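Local coordinates for protein CupA (Streptococcus pneumoniae, PDB 4F2E) that binds copper(I) through a cupredoxin-like domain and probably acts as a copper chaperone in copper resistance, at residues C49-F55 with F84-M90; F41-P46 with L64-E68; Q9-Q14 with L31-A37. Residue numbers count along the deposited sequence, not the author numbering.

Contact 1 (C49-F55 with F84-M90); sequences CLDQIVF and FACGMNM. With CU1 (copper (I) ion), chain C; CU1 (copper (I) ion), chain B.
At the apolar centre, the rings of F55 (chi1 m) and F84 (chi1 p) lie nearly parallel, 16° between planes and 5.0 Å between centroids, but slid apart so that they barely overlap. F84 CB instead sits 3.5 Å from the centroid of the F55 ring, a CH-pi contact over its face, and I53 CD1 reaches F84 CD1 at 4.1 Å.

Strand 52-55 and the end of strand 80-86 (from F84) run antiparallel (155°, axes 4.7 Å apart). V54 and A85 form a hydrogen-bonded pair with CA atoms 5.3 Å apart and side chains on one face: V54 N to A85 O 2.8 Å, A85 N to V54 O 3.0 Å. Beyond it, G87 N gives Q52 O a weak hydrogen bond of 3.2 Å; a CB on G87 would clash with Q52 OE1, 2.3 Å away, so glycine suits. One water joins C49 O, Q52 N and G87 N, each at 2.9 Å. A type I turn runs from C86 to N89; M90 N reaches C86 SG at 3.4 Å, a bond suited to a metal-bound thiolate.

At the edge, C49 (chi1 t) and C86 (chi1 p) offer soft sulfur to copper(I). One ion is bound by C49 SG, C49 O and C86 SG, each at 2.2 Å. The second takes C49 SG at 2.2 Å, M88 SD and M90 SD (both m, t, p) at 2.3 Å, and one atom from outside these segments. C49 SG thus bridges both ions, making a binuclear, sulfur-rich copper(I) site at one end of a cupredoxin fold.

Contact 2 (F41-P46 with L64-E68); sequences FDRKDP and LPMGE
R43, M66 and L64 bury the most surface here. R43 ends strand 37-43 and points toward 64-68 with a fully extended side chain (chi1 to chi3 all t). Its backbone makes two hydrogen bonds: R43 N to E68 O at 3.1 Å, almost straight, and G67 N to R43 O at 2.9 Å, with the CA atoms of R43 and G67 5.3 Å apart. The type II turn P65-E68 (E68 N to P65 O 3.3 Å) presents these groups, and G67 suits its positive phi of 73°.

M66 (chi1 t, chi2 p) uses its flexible thioether to cross to the chain after the strand: its SD lies 3.9 Å from P46 CB, and its CE 3.4 Å from K44 O. L64 (m, t) faces inward, CD2 4.0 Å from F41 CB, in the hydrophobic interior shared with I53.

R43 NH1 donates to L64 O at 2.7 Å and R43 NE to D45 O at 2.8 Å, with a weak bond from R43 NH2 to D45 O at 3.3 Å. The buried charge is met by these two backbone carbonyls and the carboxylate of D51, a salt-bridge partner, so one side chain joins 41-46 to 64-68 and to D51, near the copper-binding end.

Contact 3 (Q9-Q14 with L31-A37); sequences QKNGYQ and LKKSVPA
The carboxamide of Q14 is the hub of this contact, and both its ends are fully used. Its OE1 accepts K32 N at 2.8 Å and, within its own segment, Q9 NE2 at 3.0 Å; its NE2 donates to K32 O at 2.9 Å and to V35 O at 2.8 Å. Glutamine fits because a single planar amide can both accept and donate, pairing with the NH and CO of K32 much as another backbone strand would. Rotamers p and t for chi1 and chi2, with chi3 at -35°, carry it into the curve of 31-37, where the type II turn K32-V35 has S34 at a positive phi of 78°.

The backbone of Q14 is engaged too. Q14 N donates to P36 O at 2.8 Å, and Q14 pairs in parallel with A37, CA atoms 4.8 Å apart; a CA-H...O contact of 3.3 Å runs from A37 CA to Q14 O, and Q14 is also backbone hydrogen-bonded to R38. P36, which has no NH to offer, contributes its carbonyl. V35 (chi1 t) places CG1 3.7 Å from both Y13 C and Q9 OE1.

K10-Y13 is a type I' turn, with N11 and G12 both at positive phi, as in a two-residue beta hairpin: K10 N to Y13 O 2.9 Å, Y13 N to K10 O 3.0 Å. The hairpin joins strands 5-10 and 13-20, while 31-37 carries the chain from strand 24-31 to strand 37-43, parallel neighbour of 13-20; Q14 lies at the start of strand 13-20, beside the start of strand 37-43, with A7 of strand 5-10 against its side chain.

Contacts 1 and 2 adjoin, their centres 12 Å apart, and their segments alternate along the chain. D51 links them twice: its OD1 forms a salt bridge with R43 NH2 at 2.9 Å, and its backbone O is 2.8 Å from L64 N, a probable hydrogen bond. The side chain of R43 is about 9 Å from a bound copper ion; contact 2 lies near the site but binds no copper. Contact 3 occupies the other side of the chain's centre, its own centre 24 Å from each of the others, and is connected to contact 2 through strands 13-20 and 37-43 of the shared sheet.

Contact 1 (C49-F55 with F84-M90)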
loop_
_atom_site.group_PDB
_atom_site.type_symbol
_atom_site.label_atom_id
_atom_site.label_comp_id
_atom_site.label_asym_id
_atom_site.label_seq_id
_atom_site.Cartn_x
_atom_site.Cartn_y
_atom_site.Cartn_z
ATOM N N CYS A 49 1.305 10.599 -13.337
ATOM C CA CYS A 49 2.309 9.670 -12.830
ATOM C C CYS A 49 1.719 8.755 -11.752
ATOM O O CYS A 49 2.177 7.627 -11.564
ATOM C CB CYS A 49 3.510 10.443 -12.275
ATOM S SG CYS A 49 4.962 9.436 -11.852
ATOM N N LEU A 50 0.693 9.240 -11.058
ATOM C CA LEU A 50 0.128 8.524 -9.913
ATOM C C LEU A 50 -1.246 7.901 -10.188
ATOM O O LEU A 50 -1.995 7.596 -9.259
ATOM C CB LEU A 50 0.076 9.454 -8.696
ATOM C CG LEU A 50 1.455 9.905 -8.201
ATOM C CD1 LEU A 50 1.347 11.135 -7.309
ATOM C CD2 LEU A 50 2.164 8.769 -7.473
ATOM N N ASP A 51 -1.559 7.689 -11.464
ATOM C CA ASP A 51 -2.862 7.158 -11.866
ATOM C C ASP A 51 -3.120 5.724 -11.411
ATOM O O ASP A 51 -4.269 5.327 -11.213
ATOM C CB ASP A 51 -3.037 7.242 -13.384
ATOM C CG ASP A 51 -3.433 8.625 -13.850
ATOM O OD1 ASP A 51 -3.792 9.464 -12.999
ATOM O OD2 ASP A 51 -3.400 8.867 -15.074
ATOM N N GLN A 52 -2.056 4.941 -11.261
ATOM C CA GLN A 52 -2.208 3.541 -10.888
ATOM C C GLN A 52 -1.344 3.155 -9.698
ATOM O O GLN A 52 -0.316 3.780 -9.430
ATOM C CB GLN A 52 -1.887 2.628 -12.072
ATOM C CG GLN A 52 -2.872 2.738 -13.217
ATOM C CD GLN A 52 -2.239 3.275 -14.480
ATOM O OE1 GLN A 52 -1.120 2.903 -14.834
ATOM N NE2 GLN A 52 -2.953 4.157 -15.171
ATOM N N ILE A 53 -1.784 2.123 -8.984
ATOM C CA ILE A 53 -1.014 1.537 -7.896
ATOM C C ILE A 53 -0.728 0.080 -8.241
ATOM O O ILE A 53 -1.600 -0.625 -8.754
ATOM C CB ILE A 53 -1.754 1.643 -6.537
ATOM C CG1 ILE A 53 -0.845 1.205 -5.385
ATOM C CG2 ILE A 53 -3.046 0.826 -6.550
ATOM C CD1 ILE A 53 0.388 2.075 -5.204
ATOM N N VAL A 54 0.496 -0.359 -7.968
ATOM C CA VAL A 54 0.937 -1.706 -8.318
ATOM C C VAL A 54 1.618 -2.395 -7.136
ATOM O O VAL A 54 2.535 -1.837 -6.531
ATOM C CB VAL A 54 1.922 -1.682 -9.513
ATOM C CG1 VAL A 54 2.296 -3.095 -9.936
ATOM C CG2 VAL A 54 1.327 -0.924 -10.686
ATOM N N PHE A 55 1.143 -3.594 -6.798
ATOM C CA PHE A 55 1.819 -4.487 -5.860
ATOM C C PHE A 55 2.178 -5.735 -6.659
ATOM O O PHE A 55 1.386 -6.671 -6.732
ATOM C CB PHE A 55 0.897 -4.867 -4.697
ATOM C CG PHE A 55 0.747 -3.795 -3.651
ATOM C CD1 PHE A 55 0.023 -2.643 -3.914
ATOM C CD2 PHE A 55 1.304 -3.960 -2.389
ATOM C CE1 PHE A 55 -0.123 -1.662 -2.945
ATOM C CE2 PHE A 55 1.160 -2.983 -1.419
ATOM C CZ PHE A 55 0.442 -1.836 -1.696
ATOM N N PHE A 84 5.883 -1.729 -3.571
ATOM C CA PHE A 84 4.752 -1.203 -4.313
ATOM C C PHE A 84 5.193 0.056 -5.030
ATOM O O PHE A 84 6.209 0.655 -4.680
ATOM C CB PHE A 84 3.484 -1.015 -3.455
ATOM C CG PHE A 84 3.620 -0.043 -2.307
ATOM C CD1 PHE A 84 3.283 1.295 -2.465
ATOM C CD2 PHE A 84 4.013 -0.484 -1.051
ATOM C CE1 PHE A 84 3.371 2.180 -1.403
ATOM C CE2 PHE A 84 4.108 0.396 0.017
ATOM C CZ PHE A 84 3.784 1.731 -0.158
ATOM N N ALA A 85 4.456 0.428 -6.065
ATOM C CA ALA A 85 4.862 1.540 -6.904
ATOM C C ALA A 85 3.699 2.020 -7.743
ATOM O O ALA A 85 2.650 1.378 -7.795
ATOM C CB ALA A 85 6.019 1.125 -7.801
ATOM N N CYS A 86 3.881 3.160 -8.392
ATOM C CA CYS A 86 2.887 3.641 -9.335
ATOM C C CYS A 86 2.953 2.786 -10.593
ATOM O O CYS A 86 3.835 1.935 -10.732
ATOM C CB CYS A 86 3.133 5.106 -9.675
ATOM S SG CYS A 86 4.612 5.370 -10.671
ATOM N N GLY A 87 2.021 3.018 -11.510
ATOM C CA GLY A 87 1.967 2.253 -12.742
ATOM C C GLY A 87 3.162 2.443 -13.662
ATOM O O GLY A 87 3.336 1.679 -14.613
ATOM N N MET A 88 3.983 3.456 -13.384
ATOM C CA MET A 88 5.172 3.741 -14.192
ATOM C C MET A 88 6.458 3.244 -13.542
ATOM O O MET A 88 7.538 3.367 -14.121
ATOM C CB MET A 88 5.315 5.244 -14.433
ATOM C CG MET A 88 4.112 5.907 -15.063
ATOM S SD MET A 88 4.487 7.613 -15.504
ATOM C CE MET A 88 5.653 7.376 -16.850
ATOM N N ASN A 89 6.347 2.707 -12.331
ATOM C CA ASN A 89 7.519 2.291 -11.562
ATOM C C ASN A 89 8.454 3.477 -11.316
ATOM O O ASN A 89 9.673 3.327 -11.325
ATOM C CB ASN A 89 8.261 1.152 -12.274
ATOM C CG ASN A 89 9.159 0.357 -11.339
ATOM O OD1 ASN A 89 8.943 0.323 -10.127
ATOM N ND2 ASN A 89 10.169 -0.298 -11.904
ATOM N N MET A 90 7.869 4.654 -11.095
ATOM C CA MET A 90 8.636 5.871 -10.823
ATOM C C MET A 90 8.553 6.288 -9.358
ATOM O O MET A 90 9.526 6.795 -8.797
ATOM C CB MET A 90 8.145 7.031 -11.691
ATOM C CG MET A 90 8.543 6.938 -13.157
ATOM S SD MET A 90 7.926 8.311 -14.163
ATOM C CE MET A 90 8.734 9.698 -13.374
HETATM CU CU CU1 C . 5.667 8.748 -13.877
HETATM CU CU CU1 B . 4.367 7.430 -11.332
HETATM O O HOH W 1 0.609 5.371 -12.363
HETATM O O HOH W 2 0.345 1.280 -16.146
#

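Contact 2 (F41-P46 with L64-E68)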
loop_
_atom_site.group_PDB
_atom_site.type_symbol
_atom_site.label_atom_id
_atom_site.label_comp_id
_atom_site.label_asym_id
_atom_site.label_seq_id
_atom_site.Cartn_x
_atom_site.Cartn_y
_atom_site.Cartn_z
ATOM N N PHE A 41 -5.533 3.816 -0.013
ATOM C CA PHE A 41 -4.861 4.899 -0.714
ATOM C C PHE A 41 -5.793 6.081 -0.893
ATOM O O PHE A 41 -6.836 5.971 -1.543
ATOM C CB PHE A 41 -4.330 4.423 -2.067
ATOM C CG PHE A 41 -3.167 3.485 -1.953
ATOM C CD1 PHE A 41 -3.369 2.127 -1.763
ATOM C CD2 PHE A 41 -1.866 3.963 -2.015
ATOM C CE1 PHE A 41 -2.301 1.264 -1.645
ATOM C CE2 PHE A 41 -0.792 3.100 -1.896
ATOM C CZ PHE A 41 -1.007 1.752 -1.712
ATOM N N ASP A 42 -5.415 7.211 -0.310
ATOM C CA ASP A 42 -6.195 8.431 -0.433
ATOM C C ASP A 42 -5.471 9.341 -1.410
ATOM O O ASP A 42 -4.411 9.880 -1.087
ATOM C CB ASP A 42 -6.333 9.101 0.932
ATOM C CG ASP A 42 -7.252 10.300 0.903
ATOM O OD1 ASP A 42 -8.081 10.391 -0.025
ATOM O OD2 ASP A 42 -7.149 11.147 1.814
ATOM N N ARG A 43 -6.027 9.501 -2.607
ATOM C CA ARG A 43 -5.315 10.211 -3.663
ATOM C C ARG A 43 -5.580 11.710 -3.650
ATOM O O ARG A 43 -6.719 12.154 -3.807
ATOM C CB ARG A 43 -5.626 9.639 -5.046
ATOM C CG ARG A 43 -4.811 10.325 -6.123
ATOM C CD ARG A 43 -5.035 9.753 -7.498
ATOM N NE ARG A 43 -4.234 10.483 -8.477
ATOM C CZ ARG A 43 -4.292 10.291 -9.788
ATOM N NH1 ARG A 43 -5.124 9.391 -10.292
ATOM N NH2 ARG A 43 -3.516 11.005 -10.597
ATOM N N LYS A 44 -4.510 12.483 -3.481
ATOM C CA LYS A 44 -4.612 13.933 -3.386
ATOM C C LYS A 44 -3.762 14.643 -4.438
ATOM O O LYS A 44 -3.741 15.871 -4.503
ATOM C CB LYS A 44 -4.210 14.395 -1.985
ATOM C CG LYS A 44 -5.121 13.864 -0.889
ATOM C CD LYS A 44 -4.659 14.308 0.485
ATOM C CE LYS A 44 -5.626 13.847 1.563
ATOM N NZ LYS A 44 -5.174 14.258 2.920
ATOM N N ASP A 45 -3.071 13.864 -5.263
ATOM C CA ASP A 45 -2.178 14.403 -6.285
ATOM C C ASP A 45 -2.669 13.959 -7.663
ATOM O O ASP A 45 -2.702 12.767 -7.956
ATOM C CB ASP A 45 -0.757 13.896 -6.027
ATOM C CG ASP A 45 0.273 14.503 -6.962
ATOM O OD1 ASP A 45 -0.087 14.933 -8.077
ATOM O OD2 ASP A 45 1.460 14.532 -6.574
ATOM N N PRO A 46 -3.058 14.921 -8.516
ATOM C CA PRO A 46 -3.681 14.598 -9.805
ATOM C C PRO A 46 -2.686 14.246 -10.913
ATOM O O PRO A 46 -3.107 14.000 -12.043
ATOM C CB PRO A 46 -4.411 15.894 -10.163
ATOM C CG PRO A 46 -3.553 16.951 -9.574
ATOM C CD PRO A 46 -3.021 16.375 -8.278
ATOM N N LEU A 64 -6.255 4.518 -9.366
ATOM C CA LEU A 64 -6.584 5.312 -8.190
ATOM C C LEU A 64 -7.333 6.561 -8.626
ATOM O O LEU A 64 -6.756 7.429 -9.274
ATOM C CB LEU A 64 -5.315 5.738 -7.456
ATOM C CG LEU A 64 -4.412 4.672 -6.844
ATOM C CD1 LEU A 64 -3.281 5.373 -6.109
ATOM C CD2 LEU A 64 -5.186 3.770 -5.903
ATOM N N PRO A 65 -8.623 6.661 -8.275
ATOM C CA PRO A 65 -9.377 7.857 -8.666
ATOM C C PRO A 65 -8.912 9.088 -7.889
ATOM O O PRO A 65 -8.726 9.021 -6.675
ATOM C CB PRO A 65 -10.821 7.505 -8.282
ATOM C CG PRO A 65 -10.840 6.009 -8.160
ATOM C CD PRO A 65 -9.482 5.647 -7.644
ATOM N N MET A 66 -8.720 10.199 -8.592
ATOM C CA MET A 66 -8.310 11.444 -7.952
ATOM C C MET A 66 -9.336 11.913 -6.921
ATOM O O MET A 66 -10.546 11.875 -7.165
ATOM C CB MET A 66 -8.081 12.535 -9.000
ATOM C CG MET A 66 -7.779 13.903 -8.412
ATOM S SD MET A 66 -6.289 13.921 -7.397
ATOM C CE MET A 66 -6.466 15.502 -6.580
ATOM N N GLY A 67 -8.845 12.351 -5.767
ATOM C CA GLY A 67 -9.696 12.913 -4.734
ATOM C C GLY A 67 -10.536 11.885 -4.006
ATOM O O GLY A 67 -11.466 12.235 -3.280
ATOM N N GLU A 68 -10.210 10.612 -4.197
ATOM C CA GLU A 68 -10.969 9.539 -3.566
ATOM C C GLU A 68 -10.076 8.498 -2.904
ATOM O O GLU A 68 -8.860 8.468 -3.118
ATOM C CB GLU A 68 -11.888 8.864 -4.586
ATOM C CG GLU A 68 -12.921 9.802 -5.188
ATOM C CD GLU A 68 -13.831 9.111 -6.183
ATOM O OE1 GLU A 68 -13.616 7.913 -6.458
ATOM O OE2 GLU A 68 -14.766 9.770 -6.686
#

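Contact 3 (Q9-Q14 with L31-A37)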
loop_
_atom_site.group_PDB
_atom_site.type_symbol
_atom_site.label_atom_id
_atom_site.label_comp_id
_atom_site.label_asym_id
_atom_site.label_seq_id
_atom_site.Cartn_x
_atom_site.Cartn_y
_atom_site.Cartn_z
ATOM N N GLN A 9 -4.383 -3.241 13.884
ATOM C CA GLN A 9 -5.102 -4.507 13.965
ATOM C C GLN A 9 -6.509 -4.291 14.511
ATOM O O GLN A 9 -6.674 -3.676 15.566
ATOM C CB GLN A 9 -4.350 -5.485 14.872
ATOM C CG GLN A 9 -2.885 -5.675 14.505
ATOM C CD GLN A 9 -2.708 -6.248 13.113
ATOM O OE1 GLN A 9 -3.453 -7.139 12.694
ATOM N NE2 GLN A 9 -1.730 -5.728 12.382
ATOM N N LYS A 10 -7.519 -4.795 13.805
ATOM C CA LYS A 10 -8.900 -4.687 14.282
ATOM C C LYS A 10 -9.917 -5.498 13.479
ATOM O O LYS A 10 -9.833 -5.593 12.253
ATOM C CB LYS A 10 -9.343 -3.220 14.337
ATOM C CG LYS A 10 -9.249 -2.481 13.014
ATOM C CD LYS A 10 -9.731 -1.044 13.160
ATOM C CE LYS A 10 -9.399 -0.218 11.931
ATOM N NZ LYS A 10 -9.863 1.191 12.068
ATOM N N ASN A 11 -10.883 -6.067 14.196
ATOM C CA ASN A 11 -12.003 -6.810 13.611
ATOM C C ASN A 11 -11.650 -7.836 12.534
ATOM O O ASN A 11 -12.321 -7.920 11.501
ATOM C CB ASN A 11 -13.083 -5.851 13.101
ATOM C CG ASN A 11 -13.798 -5.130 14.229
ATOM O OD1 ASN A 11 -13.804 -3.904 14.287
ATOM N ND2 ASN A 11 -14.401 -5.894 15.135
ATOM N N GLY A 12 -10.605 -8.617 12.786
ATOM C CA GLY A 12 -10.227 -9.702 11.895
ATOM C C GLY A 12 -9.437 -9.262 10.677
ATOM O O GLY A 12 -9.235 -10.036 9.745
ATOM N N TYR A 13 -9.000 -8.009 10.678
ATOM C CA TYR A 13 -8.142 -7.510 9.613
ATOM C C TYR A 13 -7.124 -6.520 10.157
ATOM O O TYR A 13 -7.076 -6.262 11.359
ATOM C CB TYR A 13 -8.972 -6.874 8.491
ATOM C CG TYR A 13 -9.820 -5.687 8.904
ATOM C CD1 TYR A 13 -9.320 -4.392 8.836
ATOM C CD2 TYR A 13 -11.128 -5.859 9.341
ATOM C CE1 TYR A 13 -10.098 -3.303 9.203
ATOM C CE2 TYR A 13 -11.910 -4.779 9.711
ATOM C CZ TYR A 13 -11.391 -3.503 9.640
ATOM O OH TYR A 13 -12.170 -2.426 10.010
ATOM N N GLN A 14 -6.302 -5.984 9.266
ATOM C CA GLN A 14 -5.369 -4.925 9.620
ATOM C C GLN A 14 -5.465 -3.848 8.559
ATOM O O GLN A 14 -5.697 -4.144 7.392
ATOM C CB GLN A 14 -3.937 -5.458 9.734
ATOM C CG GLN A 14 -3.374 -6.041 8.446
ATOM C CD GLN A 14 -2.021 -6.700 8.648
ATOM O OE1 GLN A 14 -1.207 -6.242 9.454
ATOM N NE2 GLN A 14 -1.775 -7.786 7.919
ATOM N N LEU A 31 3.236 -4.851 8.076
ATOM C CA LEU A 31 2.035 -5.653 8.265
ATOM C C LEU A 31 2.332 -6.966 8.977
ATOM O O LEU A 31 3.456 -7.473 8.928
ATOM C CB LEU A 31 1.377 -5.953 6.917
ATOM C CG LEU A 31 0.414 -4.903 6.356
ATOM C CD1 LEU A 31 1.077 -3.540 6.234
ATOM C CD2 LEU A 31 -0.131 -5.360 5.011
ATOM N N LYS A 32 1.313 -7.510 9.635
ATOM C CA LYS A 32 1.416 -8.811 10.281
ATOM C C LYS A 32 1.124 -9.934 9.292
ATOM O O LYS A 32 0.148 -9.882 8.540
ATOM C CB LYS A 32 0.445 -8.919 11.458
ATOM C CG LYS A 32 0.869 -8.180 12.713
ATOM C CD LYS A 32 -0.025 -8.578 13.880
ATOM C CE LYS A 32 0.367 -7.854 15.158
ATOM N NZ LYS A 32 1.753 -8.193 15.584
ATOM N N LYS A 33 1.971 -10.957 9.311
ATOM C CA LYS A 33 1.778 -12.121 8.463
ATOM C C LYS A 33 0.420 -12.780 8.716
ATOM O O LYS A 33 -0.015 -12.911 9.863
ATOM C CB LYS A 33 2.914 -13.122 8.695
ATOM C CG LYS A 33 2.801 -14.402 7.892
ATOM C CD LYS A 33 3.954 -15.345 8.215
ATOM C CE LYS A 33 3.673 -16.755 7.724
ATOM N NZ LYS A 33 4.792 -17.689 8.040
ATOM N N SER A 34 -0.251 -13.164 7.630
ATOM C CA SER A 34 -1.464 -13.989 7.686
ATOM C C SER A 34 -2.749 -13.258 8.078
ATOM O O SER A 34 -3.804 -13.880 8.201
ATOM C CB SER A 34 -1.257 -15.198 8.603
ATOM O OG SER A 34 -0.169 -15.992 8.164
ATOM N N VAL A 35 -2.669 -11.948 8.272
ATOM C CA VAL A 35 -3.850 -11.167 8.622
ATOM C C VAL A 35 -4.341 -10.386 7.407
ATOM O O VAL A 35 -3.578 -9.631 6.807
ATOM C CB VAL A 35 -3.553 -10.191 9.774
ATOM C CG1 VAL A 35 -4.776 -9.352 10.085
ATOM C CG2 VAL A 35 -3.101 -10.952 11.012
ATOM N N PRO A 36 -5.616 -10.572 7.029
ATOM C CA PRO A 36 -6.161 -9.846 5.876
ATOM C C PRO A 36 -5.919 -8.348 6.013
ATOM O O PRO A 36 -6.153 -7.788 7.083
ATOM C CB PRO A 36 -7.656 -10.160 5.944
ATOM C CG PRO A 36 -7.721 -11.485 6.635
ATOM C CD PRO A 36 -6.615 -11.458 7.651
ATOM N N ALA A 37 -5.449 -7.712 4.946
ATOM C CA ALA A 37 -5.034 -6.316 5.018
ATOM C C ALA A 37 -5.849 -5.395 4.121
ATOM O O ALA A 37 -6.268 -5.773 3.025
ATOM C CB ALA A 37 -3.548 -6.188 4.691
#